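PDB 2YJK: AFP from Microbacterium arborescens, which takes up and stores iron in a ferritin-like shell of twelve copies, as a member of the Dps family. Local coordinates for the interface of chains A and B. Sequence-based numbering; all coordinates share one arbitrary frame. Chains: chain A/B, AFP.

The interface of chains A and B. Residues chain A 37-38, 41, 44-45, 100; chain B 83-86.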
loop_
_atom_site.group_PDB
_atom_site.type_symbol
_atom_site.label_atom_id
_atom_site.label_comp_id
_atom_site.label_asym_id
_atom_site.label_seq_id
_atom_site.Cartn_x
_atom_site.Cartn_y
_atom_site.Cartn_z
ATOM N N VAL A 37 -17.248 -8.803 -23.048
ATOM C CA VAL A 37 -16.953 -8.407 -24.420
ATOM C C VAL A 37 -17.870 -7.279 -24.925
ATOM O O VAL A 37 -17.386 -6.316 -25.499
ATOM C CB VAL A 37 -17.042 -9.621 -25.404
ATOM C CG1 VAL A 37 -16.829 -9.173 -26.913
ATOM C CG2 VAL A 37 -15.995 -10.661 -25.051
ATOM N N ASN A 38 -19.182 -7.440 -24.762
ATOM C CA ASN A 38 -20.100 -6.446 -25.242
ATOM C C ASN A 38 -20.086 -5.172 -24.379
ATOM O O ASN A 38 -20.399 -4.087 -24.848
ATOM C CB ASN A 38 -21.530 -7.043 -25.380
ATOM C CG ASN A 38 -21.581 -8.210 -26.403
ATOM O OD1 ASN A 38 -20.996 -8.132 -27.498
ATOM N ND2 ASN A 38 -22.269 -9.293 -26.042
ATOM N N GLN A 41 -17.179 -3.154 -25.737
ATOM C CA GLN A 41 -17.789 -2.546 -26.915
ATOM C C GLN A 41 -18.510 -1.253 -26.575
ATOM O O GLN A 41 -18.187 -0.222 -27.115
ATOM C CB GLN A 41 -18.729 -3.570 -27.635
ATOM C CG GLN A 41 -19.627 -3.033 -28.738
ATOM C CD GLN A 41 -18.825 -2.604 -29.986
ATOM O OE1 GLN A 41 -17.640 -2.894 -30.063
ATOM N NE2 GLN A 41 -19.490 -1.953 -30.967
ATOM N N TRP A 44 -16.016 1.415 -25.214
ATOM C CA TRP A 44 -15.253 2.093 -26.295
ATOM C C TRP A 44 -16.101 3.071 -27.104
ATOM O O TRP A 44 -15.628 4.187 -27.480
ATOM C CB TRP A 44 -14.568 1.085 -27.244
ATOM C CG TRP A 44 -13.515 0.188 -26.514
ATOM C CD1 TRP A 44 -12.716 0.528 -25.486
ATOM C CD2 TRP A 44 -13.274 -1.207 -26.773
ATOM N NE1 TRP A 44 -11.940 -0.555 -25.097
ATOM C CE2 TRP A 44 -12.276 -1.635 -25.866
ATOM C CE3 TRP A 44 -13.832 -2.148 -27.670
ATOM C CZ2 TRP A 44 -11.761 -2.918 -25.882
ATOM C CZ3 TRP A 44 -13.298 -3.470 -27.686
ATOM C CH2 TRP A 44 -12.299 -3.834 -26.782
ATOM N N ASN A 45 -17.356 2.690 -27.359
ATOM C CA ASN A 45 -18.148 3.426 -28.377
ATOM C C ASN A 45 -19.148 4.454 -27.839
ATOM O O ASN A 45 -19.804 5.177 -28.609
ATOM C CB ASN A 45 -18.835 2.396 -29.306
ATOM C CG ASN A 45 -17.814 1.661 -30.169
ATOM O OD1 ASN A 45 -17.397 2.183 -31.159
ATOM N ND2 ASN A 45 -17.333 0.483 -29.716
ATOM N N ALA A 100 -23.486 -1.563 -32.978
ATOM C CA ALA A 100 -22.224 -1.896 -33.624
ATOM C C ALA A 100 -21.242 -0.734 -33.610
ATOM O O ALA A 100 -20.080 -0.983 -33.605
ATOM C CB ALA A 100 -22.471 -2.370 -35.054
ATOM N N ILE B 83 -15.435 1.026 -33.433
ATOM C CA ILE B 83 -14.913 -0.333 -33.546
ATOM C C ILE B 83 -16.089 -1.274 -33.327
ATOM O O ILE B 83 -16.892 -1.076 -32.407
ATOM C CB ILE B 83 -13.720 -0.544 -32.589
ATOM C CG1 ILE B 83 -13.338 -2.024 -32.515
ATOM C CG2 ILE B 83 -13.967 0.004 -31.155
ATOM C CD1 ILE B 83 -12.159 -2.394 -33.300
ATOM N N ASP B 84 -16.279 -2.243 -34.208
ATOM C CA ASP B 84 -17.264 -3.221 -33.925
ATOM C C ASP B 84 -16.596 -4.443 -33.293
ATOM O O ASP B 84 -16.059 -5.284 -33.993
ATOM C CB ASP B 84 -18.050 -3.630 -35.163
ATOM C CG ASP B 84 -19.124 -4.664 -34.842
ATOM O OD1 ASP B 84 -19.411 -4.969 -33.622
ATOM O OD2 ASP B 84 -19.693 -5.196 -35.822
ATOM N N SER B 85 -16.697 -4.590 -31.975
ATOM C CA SER B 85 -16.089 -5.742 -31.304
ATOM C C SER B 85 -17.194 -6.479 -30.483
ATOM O O SER B 85 -16.918 -7.053 -29.413
ATOM C CB SER B 85 -14.934 -5.248 -30.435
ATOM O OG SER B 85 -14.128 -6.342 -29.964
ATOM N N ARG B 86 -18.437 -6.442 -30.982
ATOM C CA ARG B 86 -19.492 -7.263 -30.408
ATOM C C ARG B 86 -19.064 -8.721 -30.503
ATOM O O ARG B 86 -18.246 -9.075 -31.368
ATOM C CB ARG B 86 -20.837 -7.023 -31.086
ATOM C CG ARG B 86 -21.452 -5.633 -30.870
ATOM C CD ARG B 86 -22.639 -5.442 -31.839
ATOM N NE ARG B 86 -22.233 -5.586 -33.260
ATOM C CZ ARG B 86 -23.086 -5.723 -34.281
ATOM N NH1 ARG B 86 -24.398 -5.747 -34.074
ATOM N NH2 ARG B 86 -22.625 -5.848 -35.517
HETATM O O HOH W 1 -15.013 -6.303 -27.085
#
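The methyl CB of A:Ala100 sits over the centre of the flat guanidinium of B:Arg86, 3.5 Å from CZ. At the edge of that group, and close to its plane, lies the carboxylate of B:Asp84. B:Arg86 grips it side-on in a salt bridge, NE to OD1 at 2.9 Å and NH2 to OD2, while the backbone N of B:Arg86 reaches OD1 from the opposite face of the carboxylate. A bend at chi3 (-58°) turns the arginine tip back onto this acid, and its CG packs on CG of A:Gln41. An alanine in place of B:Arg86 would probably leave the B:Asp84 carboxylate without its charged mate and open a gap beside A:Ala100. The indole of A:Trp44 meets CB of B:Ser85 in plane, at its edge, with CZ3 3.7 Å away.

Between these flat groups the A:Gln41 amide reads the backbone of B:Ile83 and B:Ser85. A:Gln41 OE1 accepts from B:Ser85 N at 2.7 Å, the donor standing above the carbonyl plane. A:Gln41 NE2 gives to B:Ile83 O at 3.1 Å, in that carbonyl's plane. A:Asn45 OD1 takes B:Ile83 N on a lone pair in a nearly straight bond (167° at H). A:Asn45 ND2 is held by A:Gln41 O at 2.8 Å, which fixes the amide's rotation. One water joins A:Val37 O to both O and OG of B:Ser85.

The loop B:Ile83 to B:Arg86 thus lies along the C-terminal part of helix 15-45 and against the chain A loop at A:Ala100. Repeated by the two-fold, this seam joins two ferritin-fold subunits and is likely to help hold the twelve-subunit iron-storing shell together.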